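Local coordinates for protein phosphoribosylaminoimidazole-succinocarboxamide synthase (Pyrococcus horikoshii, PDB 4O7R) that catalyses the ATP-dependent joining of L-aspartate to the carboxylate of a phosphoribosyl-aminoimidazole, giving SAICAR in de novo purine biosynthesis, at residues V91-V96 with L171-L176; V95-L100 with R198-K203; K175-K180 with L188-S193. All coordinates share one frame; numbering follows the deposited sequence.

Contact 1 (V91-V96 with L171-L176); sequences VVRNVV and LVDFKL. With U5P (uridine-5'-monophosphate), chain B.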
loop_
_atom_site.group_PDB
_atom_site.type_symbol
_atom_site.label_atom_id
_atom_site.label_comp_id
_atom_site.label_asym_id
_atom_site.label_seq_id
_atom_site.Cartn_x
_atom_site.Cartn_y
_atom_site.Cartn_z
ATOM N N VAL A 91 -9.699 -4.200 -3.796
ATOM C CA VAL A 91 -9.782 -3.790 -5.197
ATOM C C VAL A 91 -9.022 -4.751 -6.116
ATOM O O VAL A 91 -7.866 -5.099 -5.873
ATOM C CB VAL A 91 -9.310 -2.326 -5.391
ATOM C CG1 VAL A 91 -9.326 -1.960 -6.866
ATOM C CG2 VAL A 91 -10.205 -1.376 -4.607
ATOM N N VAL A 92 -9.687 -5.203 -7.168
ATOM C CA VAL A 92 -9.039 -6.096 -8.118
ATOM C C VAL A 92 -8.900 -5.313 -9.426
ATOM O O VAL A 92 -9.866 -4.676 -9.872
ATOM C CB VAL A 92 -9.802 -7.432 -8.272
ATOM C CG1 VAL A 92 -9.041 -8.430 -9.162
ATOM C CG2 VAL A 92 -10.035 -8.047 -6.912
ATOM N N ARG A 93 -7.691 -5.314 -9.999
ATOM C CA ARG A 93 -7.403 -4.519 -11.215
ATOM C C ARG A 93 -6.820 -5.371 -12.349
ATOM O O ARG A 93 -5.807 -6.041 -12.154
ATOM C CB ARG A 93 -6.485 -3.323 -10.870
ATOM C CG ARG A 93 -6.768 -2.751 -9.474
ATOM C CD ARG A 93 -5.972 -1.487 -9.166
ATOM N NE ARG A 93 -6.543 -0.341 -9.858
ATOM C CZ ARG A 93 -6.969 0.776 -9.284
ATOM N NH1 ARG A 93 -6.873 0.968 -7.964
ATOM N NH2 ARG A 93 -7.504 1.713 -10.052
ATOM N N ASN A 94 -7.487 -5.378 -13.506
ATOM C CA ASN A 94 -7.005 -6.069 -14.731
ATOM C C ASN A 94 -6.372 -5.076 -15.732
ATOM O O ASN A 94 -5.345 -5.381 -16.375
ATOM C CB ASN A 94 -8.159 -6.809 -15.425
ATOM C CG ASN A 94 -8.874 -7.780 -14.493
ATOM O OD1 ASN A 94 -8.252 -8.698 -13.970
ATOM N ND2 ASN A 94 -10.171 -7.563 -14.252
ATOM N N VAL A 95 -6.995 -3.902 -15.854
ATOM C CA VAL A 95 -6.560 -2.841 -16.760
ATOM C C VAL A 95 -6.233 -1.576 -15.940
ATOM O O VAL A 95 -6.934 -1.265 -14.970
ATOM C CB VAL A 95 -7.643 -2.535 -17.825
ATOM C CG1 VAL A 95 -7.228 -1.359 -18.709
ATOM C CG2 VAL A 95 -7.909 -3.758 -18.695
ATOM N N VAL A 96 -5.161 -0.867 -16.299
ATOM C CA VAL A 96 -4.764 0.341 -15.554
ATOM C C VAL A 96 -5.808 1.446 -15.759
ATOM O O VAL A 96 -6.199 1.749 -16.896
ATOM C CB VAL A 96 -3.340 0.831 -15.933
ATOM C CG1 VAL A 96 -3.023 2.179 -15.294
ATOM C CG2 VAL A 96 -2.301 -0.184 -15.498
ATOM N N LEU A 171 -13.958 -5.911 -18.067
ATOM C CA LEU A 171 -13.856 -5.616 -16.637
ATOM C C LEU A 171 -12.474 -5.038 -16.277
ATOM O O LEU A 171 -11.471 -5.753 -16.121
ATOM C CB LEU A 171 -14.176 -6.848 -15.777
ATOM C CG LEU A 171 -14.164 -6.679 -14.251
ATOM C CD1 LEU A 171 -15.284 -5.783 -13.748
ATOM C CD2 LEU A 171 -14.283 -8.042 -13.611
ATOM N N VAL A 172 -12.442 -3.725 -16.142
ATOM C CA VAL A 172 -11.201 -2.991 -15.912
ATOM C C VAL A 172 -10.676 -3.196 -14.474
ATOM O O VAL A 172 -9.547 -3.671 -14.270
ATOM C CB VAL A 172 -11.464 -1.521 -16.287
ATOM C CG1 VAL A 172 -10.377 -0.566 -15.801
ATOM C CG2 VAL A 172 -11.736 -1.421 -17.794
ATOM N N ASP A 173 -11.514 -2.868 -13.496
ATOM C CA ASP A 173 -11.237 -3.091 -12.078
ATOM C C ASP A 173 -12.575 -3.122 -11.344
ATOM O O ASP A 173 -13.626 -2.913 -11.957
ATOM C CB ASP A 173 -10.310 -1.975 -11.508
ATOM C CG ASP A 173 -10.862 -0.585 -11.742
ATOM O OD1 ASP A 173 -12.089 -0.432 -11.659
ATOM O OD2 ASP A 173 -10.095 0.368 -12.022
ATOM N N PHE A 174 -12.545 -3.357 -10.038
ATOM C CA PHE A 174 -13.770 -3.329 -9.236
ATOM C C PHE A 174 -13.421 -3.460 -7.766
ATOM O O PHE A 174 -12.361 -3.991 -7.432
ATOM C CB PHE A 174 -14.740 -4.448 -9.668
ATOM C CG PHE A 174 -14.227 -5.846 -9.417
ATOM C CD1 PHE A 174 -14.526 -6.507 -8.232
ATOM C CD2 PHE A 174 -13.476 -6.506 -10.374
ATOM C CE1 PHE A 174 -14.056 -7.792 -7.996
ATOM C CE2 PHE A 174 -13.016 -7.806 -10.151
ATOM C CZ PHE A 174 -13.309 -8.451 -8.956
ATOM N N LYS A 175 -14.312 -2.985 -6.902
ATOM C CA LYS A 175 -14.117 -3.029 -5.447
ATOM C C LYS A 175 -15.082 -4.063 -4.816
ATOM O O LYS A 175 -16.268 -4.127 -5.196
ATOM C CB LYS A 175 -14.321 -1.640 -4.848
ATOM C CG LYS A 175 -14.115 -1.506 -3.333
ATOM C CD LYS A 175 -15.380 -1.749 -2.504
ATOM C CE LYS A 175 -16.462 -0.694 -2.788
ATOM N NZ LYS A 175 -17.781 -0.927 -2.109
ATOM N N LEU A 176 -14.553 -4.870 -3.887
ATOM C CA LEU A 176 -15.335 -5.808 -3.077
ATOM C C LEU A 176 -15.217 -5.539 -1.574
ATOM O O LEU A 176 -14.214 -5.021 -1.100
ATOM C CB LEU A 176 -14.881 -7.261 -3.304
ATOM C CG LEU A 176 -14.976 -7.890 -4.689
ATOM C CD1 LEU A 176 -14.409 -9.309 -4.650
ATOM C CD2 LEU A 176 -16.408 -7.849 -5.214
HETATM N N1 U5P B . -14.075 1.904 -5.905
HETATM C C2 U5P B . -15.285 1.813 -5.143
HETATM N N3 U5P B . -15.426 2.510 -3.998
HETATM C C4 U5P B . -14.422 3.311 -3.569
HETATM C C5 U5P B . -13.223 3.417 -4.289
HETATM C C6 U5P B . -13.068 2.696 -5.470
HETATM O O2 U5P B . -16.219 1.088 -5.530
HETATM O O4 U5P B . -14.549 3.959 -2.506
HETATM C "C1'" U5P B . -13.926 1.138 -7.152
HETATM C "C2'" U5P B . -13.871 2.048 -8.368
HETATM O "O2'" U5P B . -15.170 2.317 -8.900
HETATM C "C3'" U5P B . -13.014 1.231 -9.316
HETATM C "C4'" U5P B . -12.028 0.477 -8.419
HETATM O "O3'" U5P B . -13.831 0.258 -9.952
HETATM O "O4'" U5P B . -12.696 0.385 -7.154
HETATM C "C5'" U5P B . -10.657 1.159 -8.281
HETATM O "O5'" U5P B . -10.821 2.490 -7.790
HETATM P P U5P B . -9.659 3.603 -7.775
HETATM O O1P U5P B . -9.020 3.584 -9.122
HETATM O O2P U5P B . -10.414 4.886 -7.470
HETATM O O3P U5P B . -8.751 3.156 -6.647
HETATM O O HOH W 1 -7.446 -0.235 -12.445
#
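Arg93 and Asp173 face each other as a non-hydrogen-bonded antiparallel pair, their side chains running the same way from the sheet toward bound uridine monophosphate. Along Arg93, CB and CG lie beside CB of Asp173. The chain then bends at chi3 (76°), and Arg93 NE gives its hydrogen to water 1 at 2.7 Å, a water that also donates to Asp173 OD2 and to the carbonyl of Val95. At the tip the two terminal nitrogens divide the phosphate: Arg93 NH2 reaches O1P of the nucleotide at 2.6 Å, and NH1 reaches O3P. Asp173 OD2 lies well out of the guanidinium plane with no N-H aimed at it, so its 3.5 Å approach to Arg93 NH2 is a salt bridge of charge alone. Asp173 OD1 accepts the ribose hydroxyl O3' at 2.5 Å.

Strands 84-93 and 169-180, neighbours in the antiparallel sheet, thus offer one face to the ligand; Val91 CG1 adds an apolar touch on the ribose C5'. On the other face, Val92 CB sits over the Phe174 ring, 4.1 Å from its centroid, in a CH-pi contact backed by helix 143-166. Val92 and Phe174 exchange two backbone hydrogen bonds. At Asn94 the strand bends away, and Val172 O takes hydrogens from both Asn94 N and Val95 N, while Asn94 ND2 donates to Leu171 O at 2.9 Å from above the carbonyl plane.

Contact 2 (V95-L100 with R198-K203); sequences VVAGSL and RFWDAK. With U5P (uridine-5'-monophosphate), chain B.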
loop_
_atom_site.group_PDB
_atom_site.type_symbol
_atom_site.label_atom_id
_atom_site.label_comp_id
_atom_site.label_asym_id
_atom_site.label_seq_id
_atom_site.Cartn_x
_atom_site.Cartn_y
_atom_site.Cartn_z
ATOM N N VAL A 95 -6.995 -3.902 -15.854
ATOM C CA VAL A 95 -6.560 -2.841 -16.760
ATOM C C VAL A 95 -6.233 -1.576 -15.940
ATOM O O VAL A 95 -6.934 -1.265 -14.970
ATOM C CB VAL A 95 -7.643 -2.535 -17.825
ATOM C CG1 VAL A 95 -7.228 -1.359 -18.709
ATOM C CG2 VAL A 95 -7.909 -3.758 -18.695
ATOM N N VAL A 96 -5.161 -0.867 -16.299
ATOM C CA VAL A 96 -4.764 0.341 -15.554
ATOM C C VAL A 96 -5.808 1.446 -15.759
ATOM O O VAL A 96 -6.199 1.749 -16.896
ATOM C CB VAL A 96 -3.340 0.831 -15.933
ATOM C CG1 VAL A 96 -3.023 2.179 -15.294
ATOM C CG2 VAL A 96 -2.301 -0.184 -15.498
ATOM N N ALA A 97 -6.280 1.997 -14.643
ATOM C CA ALA A 97 -7.273 3.086 -14.637
ATOM C C ALA A 97 -7.270 3.758 -13.281
ATOM O O ALA A 97 -6.662 3.244 -12.342
ATOM C CB ALA A 97 -8.666 2.571 -14.967
ATOM N N GLY A 98 -7.951 4.902 -13.179
ATOM C CA GLY A 98 -8.070 5.650 -11.907
ATOM C C GLY A 98 -6.785 5.801 -11.099
ATOM O O GLY A 98 -5.741 6.202 -11.621
ATOM N N SER A 99 -6.856 5.451 -9.823
ATOM C CA SER A 99 -5.760 5.706 -8.866
ATOM C C SER A 99 -4.450 4.911 -9.155
ATOM O O SER A 99 -3.358 5.318 -8.723
ATOM C CB SER A 99 -6.262 5.431 -7.430
ATOM O OG SER A 99 -6.120 4.044 -7.133
ATOM N N LEU A 100 -4.561 3.796 -9.888
ATOM C CA LEU A 100 -3.385 2.987 -10.253
ATOM C C LEU A 100 -2.400 3.735 -11.170
ATOM O O LEU A 100 -1.190 3.463 -11.152
ATOM C CB LEU A 100 -3.783 1.622 -10.839
ATOM C CG LEU A 100 -2.646 0.656 -11.242
ATOM C CD1 LEU A 100 -1.759 0.220 -10.072
ATOM C CD2 LEU A 100 -3.202 -0.581 -11.927
ATOM N N ARG A 198 -15.312 -0.694 -12.808
ATOM C CA ARG A 198 -15.150 -0.080 -14.115
ATOM C C ARG A 198 -15.493 -1.090 -15.200
ATOM O O ARG A 198 -15.045 -2.254 -15.156
ATOM C CB ARG A 198 -13.733 0.487 -14.317
ATOM C CG ARG A 198 -13.420 1.686 -13.437
ATOM C CD ARG A 198 -12.164 2.415 -13.887
ATOM N NE ARG A 198 -12.101 3.707 -13.211
ATOM C CZ ARG A 198 -11.522 3.922 -12.033
ATOM N NH1 ARG A 198 -10.866 2.941 -11.411
ATOM N NH2 ARG A 198 -11.563 5.136 -11.494
ATOM N N PHE A 199 -16.310 -0.639 -16.153
ATOM C CA PHE A 199 -16.733 -1.419 -17.305
ATOM C C PHE A 199 -16.438 -0.644 -18.580
ATOM O O PHE A 199 -16.928 0.475 -18.745
ATOM C CB PHE A 199 -18.244 -1.646 -17.250
ATOM C CG PHE A 199 -18.703 -2.503 -16.108
ATOM C CD1 PHE A 199 -18.004 -3.659 -15.748
ATOM C CD2 PHE A 199 -19.874 -2.182 -15.423
ATOM C CE1 PHE A 199 -18.460 -4.463 -14.710
ATOM C CE2 PHE A 199 -20.329 -2.981 -14.388
ATOM C CZ PHE A 199 -19.624 -4.122 -14.023
ATOM N N TRP A 200 -15.640 -1.208 -19.481
ATOM C CA TRP A 200 -15.449 -0.578 -20.793
ATOM C C TRP A 200 -16.094 -1.373 -21.892
ATOM O O TRP A 200 -16.122 -2.598 -21.835
ATOM C CB TRP A 200 -13.981 -0.362 -21.123
ATOM C CG TRP A 200 -13.267 0.612 -20.237
ATOM C CD1 TRP A 200 -13.813 1.434 -19.238
ATOM C CD2 TRP A 200 -11.837 0.939 -20.264
ATOM N NE1 TRP A 200 -12.837 2.184 -18.648
ATOM C CE2 TRP A 200 -11.628 1.945 -19.226
ATOM C CE3 TRP A 200 -10.753 0.508 -21.013
ATOM C CZ2 TRP A 200 -10.374 2.482 -18.966
ATOM C CZ3 TRP A 200 -9.492 1.047 -20.733
ATOM C CH2 TRP A 200 -9.310 2.013 -19.731
ATOM N N ASP A 201 -16.635 -0.681 -22.891
ATOM C CA ASP A 201 -17.094 -1.371 -24.094
ATOM C C ASP A 201 -15.897 -2.011 -24.757
ATOM O O ASP A 201 -14.886 -1.342 -24.961
ATOM C CB ASP A 201 -17.771 -0.427 -25.089
ATOM C CG ASP A 201 -18.174 -1.146 -26.357
ATOM O OD1 ASP A 201 -19.011 -2.050 -26.236
ATOM O OD2 ASP A 201 -17.624 -0.855 -27.450
ATOM N N ALA A 202 -16.015 -3.294 -25.099
ATOM C CA ALA A 202 -14.916 -4.017 -25.784
ATOM C C ALA A 202 -14.384 -3.356 -27.076
ATOM O O ALA A 202 -13.159 -3.345 -27.313
ATOM C CB ALA A 202 -15.291 -5.478 -26.036
ATOM N N LYS A 203 -15.283 -2.804 -27.895
ATOM C CA LYS A 203 -14.871 -2.176 -29.154
ATOM C C LYS A 203 -14.412 -0.734 -28.968
ATOM O O LYS A 203 -13.301 -0.370 -29.382
ATOM C CB LYS A 203 -15.987 -2.249 -30.205
ATOM C CG LYS A 203 -15.545 -1.853 -31.614
HETATM N N1 U5P B . -14.075 1.904 -5.905
HETATM C C2 U5P B . -15.285 1.813 -5.143
HETATM N N3 U5P B . -15.426 2.510 -3.998
HETATM C C4 U5P B . -14.422 3.311 -3.569
HETATM C C5 U5P B . -13.223 3.417 -4.289
HETATM C C6 U5P B . -13.068 2.696 -5.470
HETATM O O2 U5P B . -16.219 1.088 -5.530
HETATM O O4 U5P B . -14.549 3.959 -2.506
HETATM C "C1'" U5P B . -13.926 1.138 -7.152
HETATM C "C2'" U5P B . -13.871 2.048 -8.368
HETATM O "O2'" U5P B . -15.170 2.317 -8.900
HETATM C "C3'" U5P B . -13.014 1.231 -9.316
HETATM C "C4'" U5P B . -12.028 0.477 -8.419
HETATM O "O3'" U5P B . -13.831 0.258 -9.952
HETATM O "O4'" U5P B . -12.696 0.385 -7.154
HETATM C "C5'" U5P B . -10.657 1.159 -8.281
HETATM O "O5'" U5P B . -10.821 2.490 -7.790
HETATM P P U5P B . -9.659 3.603 -7.775
HETATM O O1P U5P B . -9.020 3.584 -9.122
HETATM O O2P U5P B . -10.414 4.886 -7.470
HETATM O O3P U5P B . -8.751 3.156 -6.647
#
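Phosphate oxygen O1P of the bound uridine monophosphate is gripped from both segments: Ser99 N donates to it at 2.9 Å and Arg198 NH1 at 3.0 Å, each bond close to straight (161°), and Arg93 NH2 supplies a third donor. Ser99 OG donates to the neighbouring O3P at 2.8 Å; its first torsion (86°) sets the hydroxyl between the backbone N and the carbonyl carbon, on the side of the phosphate.

Between these grips the guanidinium of Arg198 lies flat against the backbone of the 95-100 loop. Gly98 N lies over the centre of the plane, Ala97 C nearer its rim, and Gly98 CA, in a residue of positive phi, comes to 3.6 Å from Arg198 NH2. Ribose C2' lies on the opposite side. Farther back along the extended arginine, Arg198 CD rests on Ala97 CB at 3.7 Å. The indole of Trp200, two residues along strand 197-201, brings CZ3 and CH2 to Val95 CG1, the former at 3.9 Å, and its CZ2 lies near Ala97 CB.

Asp211 and Asp173 form salt bridges with Arg198 NE and NH1, respectively, which holds the planar group in position. The two carboxylates probably temper its positive charge, while backbone N-H, hydroxyl and guanidinium together form one side of the phosphate site, which Arg93 and Arg214 help to complete.

Contact 3 (K175-K180 with L188-S193); sequences KLEFGK and LADEIS. With U5P (uridine-5'-monophosphate), chain B.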
loop_
_atom_site.group_PDB
_atom_site.type_symbol
_atom_site.label_atom_id
_atom_site.label_comp_id
_atom_site.label_asym_id
_atom_site.label_seq_id
_atom_site.Cartn_x
_atom_site.Cartn_y
_atom_site.Cartn_z
ATOM N N LYS A 175 -14.312 -2.985 -6.902
ATOM C CA LYS A 175 -14.117 -3.029 -5.447
ATOM C C LYS A 175 -15.082 -4.063 -4.816
ATOM O O LYS A 175 -16.268 -4.127 -5.196
ATOM C CB LYS A 175 -14.321 -1.640 -4.848
ATOM C CG LYS A 175 -14.115 -1.506 -3.333
ATOM C CD LYS A 175 -15.380 -1.749 -2.504
ATOM C CE LYS A 175 -16.462 -0.694 -2.788
ATOM N NZ LYS A 175 -17.781 -0.927 -2.109
ATOM N N LEU A 176 -14.553 -4.870 -3.887
ATOM C CA LEU A 176 -15.335 -5.808 -3.077
ATOM C C LEU A 176 -15.217 -5.539 -1.574
ATOM O O LEU A 176 -14.214 -5.021 -1.100
ATOM C CB LEU A 176 -14.881 -7.261 -3.304
ATOM C CG LEU A 176 -14.976 -7.890 -4.689
ATOM C CD1 LEU A 176 -14.409 -9.309 -4.650
ATOM C CD2 LEU A 176 -16.408 -7.849 -5.214
ATOM N N GLU A 177 -16.243 -5.925 -0.828
ATOM C CA GLU A 177 -16.203 -5.881 0.628
ATOM C C GLU A 177 -16.670 -7.236 1.124
ATOM O O GLU A 177 -17.388 -7.962 0.402
ATOM C CB GLU A 177 -17.122 -4.778 1.167
ATOM C CG GLU A 177 -16.724 -3.402 0.663
ATOM C CD GLU A 177 -17.416 -2.245 1.366
ATOM O OE1 GLU A 177 -17.983 -2.418 2.467
ATOM O OE2 GLU A 177 -17.367 -1.137 0.807
ATOM N N PHE A 178 -16.277 -7.567 2.352
ATOM C CA PHE A 178 -16.454 -8.895 2.904
ATOM C C PHE A 178 -16.810 -8.799 4.372
ATOM O O PHE A 178 -16.469 -7.814 5.021
ATOM C CB PHE A 178 -15.133 -9.671 2.824
ATOM C CG PHE A 178 -14.710 -10.030 1.441
ATOM C CD1 PHE A 178 -15.085 -11.260 0.882
ATOM C CD2 PHE A 178 -13.904 -9.164 0.693
ATOM C CE1 PHE A 178 -14.691 -11.609 -0.409
ATOM C CE2 PHE A 178 -13.497 -9.518 -0.588
ATOM C CZ PHE A 178 -13.893 -10.737 -1.141
ATOM N N GLY A 179 -17.450 -9.850 4.899
ATOM C CA GLY A 179 -17.661 -10.027 6.337
ATOM C C GLY A 179 -17.599 -11.495 6.740
ATOM O O GLY A 179 -17.608 -12.370 5.879
ATOM N N LYS A 180 -17.530 -11.765 8.046
ATOM C CA LYS A 180 -17.602 -13.136 8.576
ATOM C C LYS A 180 -19.030 -13.438 8.976
ATOM O O LYS A 180 -19.655 -12.633 9.640
ATOM C CB LYS A 180 -16.760 -13.313 9.846
ATOM C CG LYS A 180 -15.290 -12.968 9.761
ATOM C CD LYS A 180 -14.512 -13.771 10.805
ATOM C CE LYS A 180 -14.267 -12.989 12.091
ATOM N NZ LYS A 180 -13.019 -12.167 12.004
ATOM N N LEU A 188 -18.708 -12.715 0.908
ATOM C CA LEU A 188 -18.760 -11.522 0.052
ATOM C C LEU A 188 -19.984 -10.644 0.357
ATOM O O LEU A 188 -21.108 -11.142 0.429
ATOM C CB LEU A 188 -18.754 -11.945 -1.416
ATOM C CG LEU A 188 -18.733 -10.843 -2.494
ATOM C CD1 LEU A 188 -17.482 -10.006 -2.359
ATOM C CD2 LEU A 188 -18.780 -11.467 -3.871
ATOM N N ALA A 189 -19.761 -9.341 0.511
ATOM C CA ALA A 189 -20.785 -8.419 1.042
ATOM C C ALA A 189 -21.027 -7.197 0.128
ATOM O O ALA A 189 -20.793 -7.268 -1.074
ATOM C CB ALA A 189 -20.417 -7.967 2.457
ATOM N N ASP A 190 -21.481 -6.083 0.719
ATOM C CA ASP A 190 -21.813 -4.842 -0.017
ATOM C C ASP A 190 -22.565 -5.105 -1.345
ATOM O O ASP A 190 -23.555 -5.853 -1.379
ATOM C CB ASP A 190 -20.545 -3.990 -0.236
ATOM C CG ASP A 190 -20.855 -2.501 -0.492
ATOM O OD1 ASP A 190 -20.425 -1.986 -1.533
ATOM O OD2 ASP A 190 -21.498 -1.835 0.352
ATOM N N GLU A 191 -22.071 -4.510 -2.436
ATOM C CA GLU A 191 -22.750 -4.511 -3.723
ATOM C C GLU A 191 -21.757 -4.826 -4.841
ATOM O O GLU A 191 -20.535 -4.751 -4.629
ATOM C CB GLU A 191 -23.387 -3.122 -3.976
ATOM C CG GLU A 191 -22.385 -2.041 -4.392
ATOM C CD GLU A 191 -23.031 -0.685 -4.680
ATOM O OE1 GLU A 191 -23.602 -0.507 -5.780
ATOM O OE2 GLU A 191 -22.931 0.228 -3.815
ATOM N N ILE A 192 -22.274 -5.173 -6.022
ATOM C CA ILE A 192 -21.453 -5.236 -7.239
ATOM C C ILE A 192 -22.284 -4.586 -8.344
ATOM O O ILE A 192 -23.270 -5.146 -8.788
ATOM C CB ILE A 192 -21.051 -6.687 -7.638
ATOM C CG1 ILE A 192 -20.350 -7.397 -6.474
ATOM C CG2 ILE A 192 -20.123 -6.673 -8.856
ATOM C CD1 ILE A 192 -20.160 -8.880 -6.674
ATOM N N SER A 193 -21.881 -3.400 -8.789
ATOM C CA SER A 193 -22.723 -2.591 -9.638
ATOM C C SER A 193 -21.821 -1.693 -10.462
ATOM O O SER A 193 -20.604 -1.691 -10.240
ATOM C CB SER A 193 -23.687 -1.767 -8.770
ATOM O OG SER A 193 -23.027 -0.672 -8.147
HETATM N N1 U5P B . -14.075 1.904 -5.905
HETATM C C2 U5P B . -15.285 1.813 -5.143
HETATM N N3 U5P B . -15.426 2.510 -3.998
HETATM C C4 U5P B . -14.422 3.311 -3.569
HETATM C C5 U5P B . -13.223 3.417 -4.289
HETATM C C6 U5P B . -13.068 2.696 -5.470
HETATM O O2 U5P B . -16.219 1.088 -5.530
HETATM O O4 U5P B . -14.549 3.959 -2.506
HETATM C "C1'" U5P B . -13.926 1.138 -7.152
HETATM C "C2'" U5P B . -13.871 2.048 -8.368
HETATM O "O2'" U5P B . -15.170 2.317 -8.900
HETATM C "C3'" U5P B . -13.014 1.231 -9.316
HETATM C "C4'" U5P B . -12.028 0.477 -8.419
HETATM O "O3'" U5P B . -13.831 0.258 -9.952
HETATM O "O4'" U5P B . -12.696 0.385 -7.154
HETATM C "C5'" U5P B . -10.657 1.159 -8.281
HETATM O "O5'" U5P B . -10.821 2.490 -7.790
HETATM P P U5P B . -9.659 3.603 -7.775
HETATM O O1P U5P B . -9.020 3.584 -9.122
HETATM O O2P U5P B . -10.414 4.886 -7.470
HETATM O O3P U5P B . -8.751 3.156 -6.647
HETATM O O HOH W 2 -20.112 0.462 -2.304
HETATM O O HOH W 3 -18.138 -3.284 -3.449
HETATM O O HOH W 4 -18.636 -6.433 -2.613
HETATM O O HOH W 5 -20.831 -2.558 3.201
#
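Leu188 CD1 is the main bump of this contact, and Leu176, Glu177 and Phe178 form the hollow that receives it. The methyl lies over one face of the Phe178 ring, toward its rim and 4.1 Å from the centroid, in a CH-pi contact; Leu176 CD2 closes on it at 3.7 Å, and the carbonyl oxygen of Glu177 forms another wall. The first two torsions of Leu188 (chi1 -177°, chi2 61°) together carry CD1 between Leu176 and the Phe178 ring. Ile192 CD1 reaches the same Leu176 branch more loosely. Helix 143-166 packs against Leu176 and Phe178, and helix 45-62 against Leu188 and Ile192, so the hollow lies in the core between them.

Phe178 and Leu188 form a non-hydrogen-bonded antiparallel pair of a hairpin, flanked by the bond from Ala189 N to Glu177 O at 2.7 Å. Beyond it the chain leaves the sheet, and Asp190 CB fits against Glu177 CB at 3.8 Å. Their carboxylates stack nearly parallel, 2° apart. Water 4 sits between the backbones and accepts from Glu177 N.

Lys175 NZ joins the two acids, meeting Asp190 OD1 at 2.9 Å and Glu177 OE2 at 3.0 Å. Lys13 pairs with the other oxygen of Asp190, and Lys122 with Glu177. The stacked carboxylates would repel one another, but Lys175, Lys13 and Lys122 probably offset that repulsion and so hold the two groups together.

How the contacts relate
Contacts 1 and 3 use strand 169-180 of the six-stranded antiparallel sheet; contact 2 joins the loop after strand 84-93 to strand 197-201, which neighbours 169-180 in that sheet. Contact 1 pairs strand 169-180 with strand 84-93, whose chain continues through Val95 and Val96 into contact 2. Contact 3 begins on Lys175 and Leu176, where contact 1 ends, and closes a short hairpin. Centres of contacts 1 and 2 lie about 8 Å apart, those of 1 and 3 about 14 Å, and those of 2 and 3 about 20 Å. Contacts 1 and 2 share the nucleotide's phosphate and ribose, while the base is met by Lys175, common to contacts 1 and 3, so segments distant in sequence assemble one site.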